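Local coordinates for protein triosephosphate isomerase (PDB 5UPR) that probably catalyses the interconversion of D-glyceraldehyde 3-phosphate and dihydroxyacetone phosphate in glycolysis and gluconeogenesis, working as a homodimer, at residues P166-W171 / P212-A217; V67-S72 / K88-K93; T141-E144 / G148-Q151. One frame throughout, in Å; residues are numbered along the deposited sequence. Where two conformers were deposited one is given.

Contact 1. Residues P166-W171 / P212-A217; sequences PEADAW and PKVAEA
Val214 reaches from the short helix 212-217 to Ala168 and Trp171, two residues of the connection that runs toward strand 174-178 of the TIM barrel. The contact is apolar and lies within the outer layer of the barrel, where a 3-10 turn meets the helix that precedes strand 220-222. The two backbones come closest at Trp171 and Val214, whose CA atoms are 6.8 Å apart.

Val214 has CG1 anti to its backbone N (chi1 168°), which leaves CG2 beside that nitrogen and turns both methyls toward segment 166-171. CG1 presses on Trp171 CB at 3.8 Å, while CG2 lies 4.1 Å from the same Trp171 CB, so this beta carbon faces the fork of the valine. Val214 CG2 also touches the backbone at Ala168 O, 3.7 Å away, and more loosely the methyl Ala168 CB at 4.3 Å. That carbonyl is already engaged, accepting the Trp171 N-H of the 3-10 turn at 3.1 Å between Trp171 N and Ala168 O.

The indole takes little part in meeting the valine. With chi1 at -74° Trp171 CG is anti to its carbonyl carbon, and the ring heads away from helix 212-217, to pack on Trp205 and Leu206 of helix 192-209. Val214 CG1 approaches the ring only obliquely. The ring's rotation is fixed on its pyrrole side, where NE1 donates to the carbonyl of Val165 and where Glu167 O lies in the ring plane, 3.4 Å from Trp171 CD1.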
ATOM      1  N   PRO A 166       1.583 -16.688 -19.444  1.00 29.40           N
ATOM      2  CA  PRO A 166       1.566 -17.938 -20.175  1.00 31.63           C
ATOM      3  C   PRO A 166       2.967 -18.575 -20.384  1.00 33.50           C
ATOM      4  O   PRO A 166       3.045 -19.719 -20.774  1.00 35.18           O
ATOM      5  CB  PRO A 166       0.943 -17.553 -21.523  1.00 32.45           C
ATOM      6  CG  PRO A 166       1.288 -16.072 -21.703  1.00 32.15           C
ATOM      7  CD  PRO A 166       1.219 -15.542 -20.286  1.00 30.19           C
ATOM      8  N   GLU A 167       4.042 -17.847 -20.179  1.00 35.27           N
ATOM      9  CA  GLU A 167       5.383 -18.422 -20.353  1.00 37.90           C
ATOM     10  C   GLU A 167       5.788 -19.215 -19.131  1.00 35.15           C
ATOM     11  O   GLU A 167       5.860 -18.654 -18.026  1.00 33.81           O
ATOM     12  CB  GLU A 167       6.438 -17.336 -20.586  1.00 43.13           C
ATOM     13  CG  GLU A 167       7.413 -17.679 -21.683  1.00 49.71           C
ATOM     14  CD  GLU A 167       8.815 -17.147 -21.440  1.00 55.72           C
ATOM     15  OE1 GLU A 167       9.066 -16.405 -20.438  1.00 58.75           O
ATOM     16  OE2 GLU A 167       9.650 -17.540 -22.283  1.00 59.21           O
ATOM     17  N   ALA A 168       6.148 -20.462 -19.372  1.00 34.61           N
ATOM     18  CA  ALA A 168       6.491 -21.376 -18.261  1.00 35.11           C
ATOM     19  C   ALA A 168       7.750 -20.919 -17.501  1.00 33.46           C
ATOM     20  O   ALA A 168       7.824 -21.095 -16.290  1.00 31.74           O
ATOM     21  CB  ALA A 168       6.669 -22.826 -18.777  1.00 35.61           C
ATOM     22  N   ASP A 169       8.722 -20.329 -18.206  1.00 34.61           N
ATOM     23  CA  ASP A 169       9.971 -19.932 -17.542  1.00 35.58           C
ATOM     24  C   ASP A 169       9.725 -18.909 -16.405  1.00 34.90           C
ATOM     25  O   ASP A 169      10.469 -18.914 -15.419  1.00 35.40           O
ATOM     26  CB  ASP A 169      10.958 -19.276 -18.536  1.00 39.68           C
ATOM     27  CG  ASP A 169      12.337 -18.958 -17.881  1.00 42.35           C
ATOM     28  OD1 ASP A 169      12.958 -19.939 -17.366  1.00 44.43           O
ATOM     29  OD2 ASP A 169      12.758 -17.752 -17.814  1.00 42.98           O
ATOM     30  N   ALA A 170       8.709 -18.043 -16.552  1.00 32.20           N
ATOM     31  CA  ALA A 170       8.463 -17.011 -15.562  1.00 33.09           C
ATOM     32  C   ALA A 170       8.068 -17.597 -14.184  1.00 29.64           C
ATOM     33  O   ALA A 170       8.344 -16.990 -13.122  1.00 27.35           O
ATOM     34  CB  ALA A 170       7.404 -16.027 -16.089  1.00 32.82           C
ATOM     35  N   TRP A 171       7.432 -18.780 -14.238  1.00 28.77           N
ATOM     36  CA  TRP A 171       6.953 -19.456 -13.061  1.00 27.14           C
ATOM     37  C   TRP A 171       8.072 -19.950 -12.126  1.00 28.62           C
ATOM     38  O   TRP A 171       7.765 -20.343 -10.970  1.00 29.38           O
ATOM     39  CB  TRP A 171       6.030 -20.638 -13.437  1.00 27.05           C
ATOM     40  CG  TRP A 171       4.693 -20.162 -13.904  1.00 25.86           C
ATOM     41  CD1 TRP A 171       4.432 -19.536 -15.060  1.00 26.69           C
ATOM     42  CD2 TRP A 171       3.458 -20.277 -13.209  1.00 24.71           C
ATOM     43  NE1 TRP A 171       3.099 -19.248 -15.131  1.00 26.63           N
ATOM     44  CE2 TRP A 171       2.478 -19.692 -14.010  1.00 25.02           C
ATOM     45  CE3 TRP A 171       3.098 -20.798 -11.976  1.00 23.86           C
ATOM     46  CZ2 TRP A 171       1.141 -19.612 -13.645  1.00 25.37           C
ATOM     47  CZ3 TRP A 171       1.756 -20.779 -11.603  1.00 23.73           C
ATOM     48  CH2 TRP A 171       0.797 -20.138 -12.411  1.00 24.46           C
ATOM     49  N   PRO A 212       5.186 -30.306 -16.445  1.00 34.48           N
ATOM     50  CA  PRO A 212       5.781 -31.150 -15.365  1.00 34.32           C
ATOM     51  C   PRO A 212       7.017 -30.538 -14.664  1.00 35.18           C
ATOM     52  O   PRO A 212       7.161 -30.700 -13.432  1.00 33.06           O
ATOM     53  CB  PRO A 212       6.150 -32.458 -16.104  1.00 35.80           C
ATOM     54  CG  PRO A 212       5.237 -32.490 -17.308  1.00 36.67           C
ATOM     55  CD  PRO A 212       4.998 -31.066 -17.726  1.00 35.33           C
ATOM     56  N   LYS A 213       7.867 -29.824 -15.384  1.00 36.50           N
ATOM     57  CA  LYS A 213       9.033 -29.221 -14.734  1.00 37.49           C
ATOM     58  C   LYS A 213       8.621 -28.149 -13.701  1.00 36.82           C
ATOM     59  O   LYS A 213       9.171 -28.107 -12.602  1.00 34.66           O
ATOM     60  CB  LYS A 213       9.901 -28.550 -15.787  1.00 41.60           C
ATOM     61  CG  LYS A 213      11.104 -27.735 -15.281  1.00 42.86           C
ATOM     62  CD  LYS A 213      11.764 -27.098 -16.514  1.00 45.90           C
ATOM     63  CE  LYS A 213      12.261 -25.682 -16.346  1.00 46.29           C
ATOM     64  NZ  LYS A 213      13.645 -25.631 -15.865  1.00 46.98           N
ATOM     65  N   VAL A 214       7.667 -27.287 -14.073  1.00 34.36           N
ATOM     66  CA  VAL A 214       7.181 -26.265 -13.188  1.00 33.05           C
ATOM     67  C   VAL A 214       6.515 -26.934 -11.981  1.00 32.21           C
ATOM     68  O   VAL A 214       6.700 -26.482 -10.835  1.00 30.25           O
ATOM     69  CB  VAL A 214       6.260 -25.281 -13.887  1.00 33.21           C
ATOM     70  CG1 VAL A 214       5.521 -24.382 -12.882  1.00 32.34           C
ATOM     71  CG2 VAL A 214       7.108 -24.394 -14.833  1.00 35.19           C
ATOM     72  N   ALA A 215       5.770 -28.021 -12.236  1.00 31.28           N
ATOM     73  CA  ALA A 215       5.117 -28.746 -11.149  1.00 30.78           C
ATOM     74  C   ALA A 215       6.105 -29.263 -10.111  1.00 30.46           C
ATOM     75  O   ALA A 215       5.871 -29.146  -8.931  1.00 28.36           O
ATOM     76  CB  ALA A 215       4.263 -29.868 -11.686  1.00 31.43           C
ATOM     77  N   GLU A 216       7.210 -29.837 -10.565  0.50 32.72           N
ATOM     78  CA  GLU A 216       8.213 -30.405  -9.664  0.50 34.15           C
ATOM     79  C   GLU A 216       9.013 -29.357  -8.906  0.50 33.20           C
ATOM     80  O   GLU A 216       9.431 -29.623  -7.784  0.50 32.86           O
ATOM     81  CB  GLU A 216       9.162 -31.342 -10.402  0.50 37.11           C
ATOM     82  CG  GLU A 216       8.489 -32.637 -10.847  0.50 39.15           C
ATOM     83  CD  GLU A 216       7.719 -33.375  -9.744  0.50 39.68           C
ATOM     84  OE1 GLU A 216       8.320 -34.215  -9.032  0.50 42.41           O
ATOM     85  OE2 GLU A 216       6.500 -33.155  -9.619  0.50 38.55           O
ATOM     86  N   ALA A 217       9.247 -28.188  -9.504  1.00 32.04           N
ATOM     87  CA  ALA A 217      10.088 -27.184  -8.892  1.00 31.70           C
ATOM     88  C   ALA A 217       9.331 -26.199  -7.981  1.00 30.50           C
ATOM     89  O   ALA A 217       9.933 -25.614  -7.076  1.00 32.21           O
ATOM     90  CB  ALA A 217      10.846 -26.429  -9.945  1.00 32.37           C
TER

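Contact 2. Residues V67-S72 / K88-K93; sequences VAAQDS and KMIKEK
A chi1 of -72° sets CG1 of Ile90 anti to its carbonyl carbon, and a chi2 of 162° stretches the chain on, carrying CD1 from helix 87-92 to Ala69, the last residue of strand 65-69, and to Ser72 in the loop beyond it. Strand, helix and the following strand 97-100 form one beta-alpha-beta unit of the TIM barrel, and within these segments Ile90 makes the helix side of the contact.

The single methyl CD1 does the touching. Ile90 CD1 stands 4.2 Å from Ala69 CB, which points to the helix. The carbonyl oxygen Asp71 O, just beyond the strand, is 3.9 Å from Ile90 CD1. Ile90 also packs on Ile95, while Ser72 leans on Val98 and Leu100, so strand 97-100 and the loop before it also border these side chains.

The side chain of Asp71 starts away from the helix, and its carboxylate forms salt bridges with Lys123 and Arg105. Gln70 turns to the dimer interface, where OE1 accepts from the backbone N of Gly83 of the second subunit. Ser72 extends its hydroxyl anti to its backbone N, which places OG 3.7 Å from Ile90 CD1.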
ATOM      1  N   VAL A  67      13.449 -10.199   2.691  1.00 24.20           N
ATOM      2  CA  VAL A  67      12.288  -9.342   3.009  1.00 24.18           C
ATOM      3  C   VAL A  67      11.312  -9.329   1.841  1.00 22.70           C
ATOM      4  O   VAL A  67      11.698  -9.523   0.687  1.00 23.63           O
ATOM      5  CB  VAL A  67      12.667  -7.933   3.428  1.00 26.37           C
ATOM      6  CG1 VAL A  67      13.706  -7.990   4.526  1.00 28.72           C
ATOM      7  CG2 VAL A  67      13.283  -7.171   2.260  1.00 28.77           C
ATOM      8  N   ALA A  68      10.049  -9.104   2.155  1.00 22.04           N
ATOM      9  CA  ALA A  68       8.958  -8.989   1.187  1.00 21.44           C
ATOM     10  C   ALA A  68       8.055  -7.795   1.450  1.00 21.83           C
ATOM     11  O   ALA A  68       7.858  -7.433   2.606  1.00 22.29           O
ATOM     12  CB  ALA A  68       8.087 -10.224   1.221  1.00 20.85           C
ATOM     13  N   ALA A  69       7.431  -7.257   0.403  1.00 19.85           N
ATOM     14  CA  ALA A  69       6.290  -6.401   0.614  1.00 19.25           C
ATOM     15  C   ALA A  69       5.034  -7.258   0.646  1.00 18.67           C
ATOM     16  O   ALA A  69       4.992  -8.333   0.044  1.00 18.56           O
ATOM     17  CB  ALA A  69       6.205  -5.338  -0.526  1.00 19.37           C
ATOM     18  N   GLN A  70       3.970  -6.739   1.284  1.00 18.44           N
ATOM     19  CA  GLN A  70       2.666  -7.432   1.414  1.00 18.10           C
ATOM     20  C   GLN A  70       1.717  -7.269   0.216  1.00 20.37           C
ATOM     21  O   GLN A  70       0.601  -7.856   0.254  1.00 20.16           O
ATOM     22  CB  GLN A  70       1.963  -6.937   2.697  1.00 18.04           C
ATOM     23  CG  GLN A  70       2.649  -7.356   3.997  1.00 17.76           C
ATOM     24  CD  GLN A  70       1.961  -6.796   5.257  1.00 19.12           C
ATOM     25  OE1 GLN A  70       0.755  -6.387   5.207  1.00 18.57           O
ATOM     26  NE2 GLN A  70       2.692  -6.802   6.394  1.00 17.69           N
ATOM     27  N   ASP A  71       2.124  -6.474  -0.799  1.00 21.21           N
ATOM     28  CA  ASP A  71       1.305  -6.213  -1.993  1.00 21.55           C
ATOM     29  C   ASP A  71       2.237  -5.520  -2.952  1.00 22.12           C
ATOM     30  O   ASP A  71       3.334  -5.076  -2.567  1.00 22.21           O
ATOM     31  CB  ASP A  71       0.137  -5.288  -1.658  1.00 22.50           C
ATOM     32  CG  ASP A  71      -0.871  -5.077  -2.810  1.00 21.09           C
ATOM     33  OD1 ASP A  71      -1.035  -5.914  -3.719  1.00 20.26           O
ATOM     34  OD2 ASP A  71      -1.489  -3.974  -2.800  1.00 20.97           O
ATOM     35  N   SER A  72       1.811  -5.472  -4.214  1.00 21.12           N
ATOM     36  CA  SER A  72       2.567  -4.810  -5.284  1.00 21.10           C
ATOM     37  C   SER A  72       1.565  -4.330  -6.346  1.00 20.17           C
ATOM     38  O   SER A  72       0.586  -5.028  -6.577  1.00 20.67           O
ATOM     39  CB  SER A  72       3.467  -5.916  -5.846  1.00 22.46           C
ATOM     40  OG  SER A  72       4.353  -5.353  -6.670  1.00 26.22           O
ATOM     41  N   LYS A  88       8.556  -2.261  -9.897  1.00 22.85           N
ATOM     42  CA  LYS A  88       9.866  -1.698 -10.299  1.00 23.99           C
ATOM     43  C   LYS A  88      10.462  -0.966  -9.109  1.00 23.67           C
ATOM     44  O   LYS A  88      11.656  -1.111  -8.844  1.00 24.38           O
ATOM     45  CB  LYS A  88       9.668  -0.773 -11.486  1.00 24.99           C
ATOM     46  CG  LYS A  88      10.938  -0.162 -12.051  1.00 27.29           C
ATOM     47  CD  LYS A  88      10.561   0.637 -13.307  1.00 27.84           C
ATOM     48  CE  LYS A  88      11.600   1.594 -13.713  1.00 30.75           C
ATOM     49  NZ  LYS A  88      12.585   0.938 -14.545  1.00 33.23           N
HETATM   50  N   MSE A  89       9.652  -0.184  -8.384  1.00 21.99           N
HETATM   51  CA  MSE A  89      10.140   0.523  -7.183  1.00 22.32           C
HETATM   52  C   MSE A  89      10.653  -0.446  -6.139  1.00 22.78           C
HETATM   53  O   MSE A  89      11.727  -0.231  -5.507  1.00 23.14           O
HETATM   54  CB  MSE A  89       8.974   1.366  -6.616  1.00 22.16           C
HETATM   55  CG  MSE A  89       9.412   2.137  -5.400  1.00 24.13           C
HETATM   56 SE   MSE A  89       7.927   3.067  -4.573  0.91 26.16          SE
HETATM   57  CE  MSE A  89       7.797   4.569  -5.827  1.00 24.62           C
ATOM     58  N   ILE A  90       9.849  -1.506  -5.917  1.00 21.69           N
ATOM     59  CA  ILE A  90      10.136  -2.489  -4.872  1.00 22.68           C
ATOM     60  C   ILE A  90      11.479  -3.169  -5.229  1.00 23.80           C
ATOM     61  O   ILE A  90      12.375  -3.264  -4.420  1.00 24.27           O
ATOM     62  CB  ILE A  90       8.956  -3.484  -4.728  1.00 21.39           C
ATOM     63  CG1 ILE A  90       7.756  -2.766  -4.062  1.00 20.68           C
ATOM     64  CG2 ILE A  90       9.325  -4.688  -3.877  1.00 21.19           C
ATOM     65  CD1 ILE A  90       6.438  -3.499  -4.257  1.00 19.43           C
ATOM     66  N   LYS A  91      11.625  -3.594  -6.478  1.00 25.98           N
ATOM     67  CA  LYS A  91      12.856  -4.250  -6.901  1.00 26.81           C
ATOM     68  C   LYS A  91      14.090  -3.342  -6.786  1.00 27.96           C
ATOM     69  O   LYS A  91      15.153  -3.763  -6.329  1.00 27.75           O
ATOM     70  CB  LYS A  91      12.711  -4.747  -8.361  1.00 28.81           C
ATOM     71  CG  LYS A  91      13.953  -5.414  -8.946  1.00 30.99           C
ATOM     72  CD  LYS A  91      14.202  -6.714  -8.225  1.00 33.20           C
ATOM     73  CE  LYS A  91      15.498  -7.401  -8.675  1.00 35.71           C
ATOM     74  NZ  LYS A  91      15.370  -8.785  -8.209  1.00 37.09           N
ATOM     75  N   GLU A  92      13.963  -2.087  -7.234  1.00 28.47           N
ATOM     76  CA  GLU A  92      15.063  -1.143  -7.154  1.00 28.98           C
ATOM     77  C   GLU A  92      15.416  -0.768  -5.696  1.00 28.25           C
ATOM     78  O   GLU A  92      16.532  -0.328  -5.427  1.00 29.00           O
ATOM     79  CB  GLU A  92      14.726   0.106  -7.949  1.00 29.94           C
ATOM     80  CG  GLU A  92      15.848   1.092  -8.086  1.00 31.60           C
ATOM     81  CD  GLU A  92      15.747   2.055  -9.308  1.00 32.62           C
ATOM     82  OE1 GLU A  92      14.689   2.220 -10.010  1.00 32.58           O
ATOM     83  OE2 GLU A  92      16.844   2.672  -9.599  1.00 34.51           O
ATOM     84  N   LYS A  93      14.508  -0.956  -4.759  1.00 26.68           N
ATOM     85  CA  LYS A  93      14.813  -0.796  -3.341  1.00 26.80           C
ATOM     86  C   LYS A  93      15.432  -2.110  -2.763  1.00 27.94           C
ATOM     87  O   LYS A  93      15.618  -2.221  -1.540  1.00 26.35           O
ATOM     88  CB  LYS A  93      13.518  -0.380  -2.614  1.00 26.06           C
ATOM     89  CG  LYS A  93      13.570  -0.088  -1.127  1.00 25.56           C
ATOM     90  CD  LYS A  93      14.566   0.984  -0.794  1.00 26.24           C
ATOM     91  CE  LYS A  93      14.465   1.442   0.681  1.00 26.51           C
ATOM     92  NZ  LYS A  93      15.766   2.056   1.109  1.00 28.18           N
TER

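Contact 3. Residues T141-E144 / G148-Q151; sequences TLEE and GQTQ
A Schellman motif ends helix 142-146, and a capping box begins it; this short helix follows strand 133-138 and leads into helix 150-164 of the TIM barrel. Across the turn Gln149 N donates to Glu144 O at 2.9 Å, a fairly straight bond with an N-H...O angle of 159°. Gly148 is the C-prime residue, and its positive phi, which favours glycine, swings the chain round so that its own N pairs with Arg145 O. Gly148 N also passes 3.5 Å from Glu144 O, but at an angle too poor for a bond. Ser147 OG, which bonds to Glu143 O, also makes a weak hydrogen bond to Glu144 O.

At the other end of the helix Thr141 and Glu144 grip each other reciprocally. Thr141 OG1, at the N-cap position, accepts from Glu144 N at 3.0 Å. Glu144 returns its carboxylate to the start of the turn, where OE1 takes the N-H of Thr141 at 2.9 Å from above the carboxylate plane, 41° out of it. The first turn is thus tied by both side chains, while Glu144 serves the last turn with its carbonyl.

Gln149 points toward segment 141-144. Its CB rests 3.6 Å from Glu144 O; beyond CG its chain is extended, and its amide crosses the bent side chain of Glu143. Gln149 NE2 is 3.9 Å from both OE1 and OE2 of Glu143, the carboxylate and amide planes 52° apart; its hydrogen bond goes instead to Ser147 OG.

This corner lies at the surface, the centre of the contact about 21 Å from the centre of the chain. Leu142 packs on Trp182, in the loop after strand 174-178, and Thr150 sits on Glu140 as helix 150-164 sets off along the barrel.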
ATOM      1  N   THR A 141     -13.408 -20.915  -0.042  1.00 25.01           N
ATOM      2  CA  THR A 141     -14.225 -20.552   1.084  1.00 24.57           C
ATOM      3  C   THR A 141     -14.765 -21.824   1.740  1.00 25.98           C
ATOM      4  O   THR A 141     -14.708 -22.933   1.180  1.00 25.21           O
ATOM      5  CB  THR A 141     -15.440 -19.705   0.636  1.00 26.15           C
ATOM      6  OG1 THR A 141     -16.283 -20.504  -0.223  1.00 25.42           O
ATOM      7  CG2 THR A 141     -15.034 -18.382  -0.117  1.00 25.77           C
ATOM      8  N   LEU A 142     -15.316 -21.650   2.948  1.00 27.74           N
ATOM      9  CA  LEU A 142     -15.929 -22.785   3.645  1.00 30.02           C
ATOM     10  C   LEU A 142     -17.057 -23.383   2.790  1.00 30.36           C
ATOM     11  O   LEU A 142     -17.168 -24.595   2.694  1.00 29.23           O
ATOM     12  CB  LEU A 142     -16.486 -22.346   4.989  1.00 32.95           C
ATOM     13  CG  LEU A 142     -17.206 -23.418   5.815  1.00 35.23           C
ATOM     14  CD1 LEU A 142     -16.198 -24.496   6.232  1.00 34.25           C
ATOM     15  CD2 LEU A 142     -17.922 -22.714   6.974  1.00 37.24           C
ATOM     16  N   GLU A 143     -17.897 -22.539   2.226  1.00 32.22           N
ATOM     17  CA  GLU A 143     -19.010 -23.010   1.378  1.00 35.67           C
ATOM     18  C   GLU A 143     -18.509 -23.791   0.180  1.00 35.07           C
ATOM     19  O   GLU A 143     -19.088 -24.825  -0.168  1.00 35.22           O
ATOM     20  CB  GLU A 143     -19.885 -21.848   0.904  1.00 39.28           C
ATOM     21  CG  GLU A 143     -21.139 -22.318   0.186  1.00 44.89           C
ATOM     22  CD  GLU A 143     -20.996 -22.622  -1.331  1.00 49.49           C
ATOM     23  OE1 GLU A 143     -21.477 -23.731  -1.646  1.00 56.35           O
ATOM     24  OE2 GLU A 143     -20.448 -21.821  -2.171  1.00 50.57           O
ATOM     25  N   GLU A 144     -17.469 -23.282  -0.480  1.00 32.99           N
ATOM     26  CA  GLU A 144     -16.852 -23.965  -1.638  1.00 31.83           C
ATOM     27  C   GLU A 144     -16.299 -25.329  -1.228  1.00 31.45           C
ATOM     28  O   GLU A 144     -16.511 -26.310  -1.929  1.00 30.36           O
ATOM     29  CB  GLU A 144     -15.767 -23.096  -2.292  1.00 30.36           C
ATOM     30  CG  GLU A 144     -16.355 -21.942  -3.069  1.00 30.65           C
ATOM     31  CD  GLU A 144     -15.399 -20.816  -3.340  1.00 30.03           C
ATOM     32  OE1 GLU A 144     -14.237 -20.815  -2.828  1.00 30.07           O
ATOM     33  OE2 GLU A 144     -15.748 -19.857  -4.040  1.00 28.03           O
ATOM     34  N   GLY A 148     -17.992 -29.401  -2.332  1.00 34.79           N
ATOM     35  CA  GLY A 148     -17.086 -30.138  -3.234  1.00 34.47           C
ATOM     36  C   GLY A 148     -16.431 -29.352  -4.370  1.00 33.16           C
ATOM     37  O   GLY A 148     -16.016 -29.954  -5.339  1.00 33.84           O
ATOM     38  N   GLN A 149     -16.306 -28.019  -4.254  1.00 32.61           N
ATOM     39  CA  GLN A 149     -15.798 -27.196  -5.376  1.00 31.67           C
ATOM     40  C   GLN A 149     -14.295 -26.809  -5.325  1.00 29.93           C
ATOM     41  O   GLN A 149     -13.811 -26.025  -6.162  1.00 28.22           O
ATOM     42  CB  GLN A 149     -16.648 -25.917  -5.473  1.00 32.54           C
ATOM     43  CG  GLN A 149     -18.065 -26.150  -5.940  1.00 35.81           C
ATOM     44  CD  GLN A 149     -18.801 -24.839  -5.970  1.00 37.31           C
ATOM     45  OE1 GLN A 149     -18.712 -24.121  -6.947  1.00 41.40           O
ATOM     46  NE2 GLN A 149     -19.350 -24.444  -4.838  1.00 38.22           N
ATOM     47  N   THR A 150     -13.564 -27.311  -4.331  1.00 28.82           N
ATOM     48  CA  THR A 150     -12.182 -26.779  -4.047  1.00 27.80           C
ATOM     49  C   THR A 150     -11.308 -26.873  -5.307  1.00 27.56           C
ATOM     50  O   THR A 150     -10.691 -25.888  -5.706  1.00 26.72           O
ATOM     51  CB  THR A 150     -11.516 -27.548  -2.919  1.00 26.86           C
ATOM     52  OG1 THR A 150     -12.299 -27.411  -1.726  1.00 26.64           O
ATOM     53  CG2 THR A 150     -10.118 -27.052  -2.668  1.00 25.95           C
ATOM     54  N   GLN A 151     -11.278 -28.028  -5.963  1.00 28.83           N
ATOM     55  CA  GLN A 151     -10.387 -28.171  -7.130  1.00 29.95           C
ATOM     56  C   GLN A 151     -10.790 -27.224  -8.277  1.00 28.12           C
ATOM     57  O   GLN A 151      -9.934 -26.644  -8.900  1.00 25.69           O
ATOM     58  CB  GLN A 151     -10.343 -29.627  -7.544  1.00 33.57           C
ATOM     59  CG  GLN A 151      -9.239 -30.024  -8.464  1.00 35.90           C
ATOM     60  CD  GLN A 151      -9.727 -29.855  -9.871  1.00 38.18           C
ATOM     61  OE1 GLN A 151     -10.951 -29.770 -10.138  1.00 41.76           O
ATOM     62  NE2 GLN A 151      -8.795 -29.775 -10.788  1.00 39.46           N
TER

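Along the chain contact 2 comes first, closing a 15-residue loop between strand 65-69 and helix 87-92. Contact 3 follows, bridging only three residues where helix 142-146 gives way to helix 150-164. Contact 1 opens after that second helix and closes over 40 residues, spanning strand 174-178 and helix 192-209 to reach helix 212-217. The three loops run in series, none enclosing or crossing another. Contacts 2 and 3 lie on opposite sides of the chain's centre, their own centres 32 Å apart, and no two contacts touch. Contact 2 fastens a helix to the barrel wall near the dimer interface, whereas contacts 1 and 3 join elements of the outer layer.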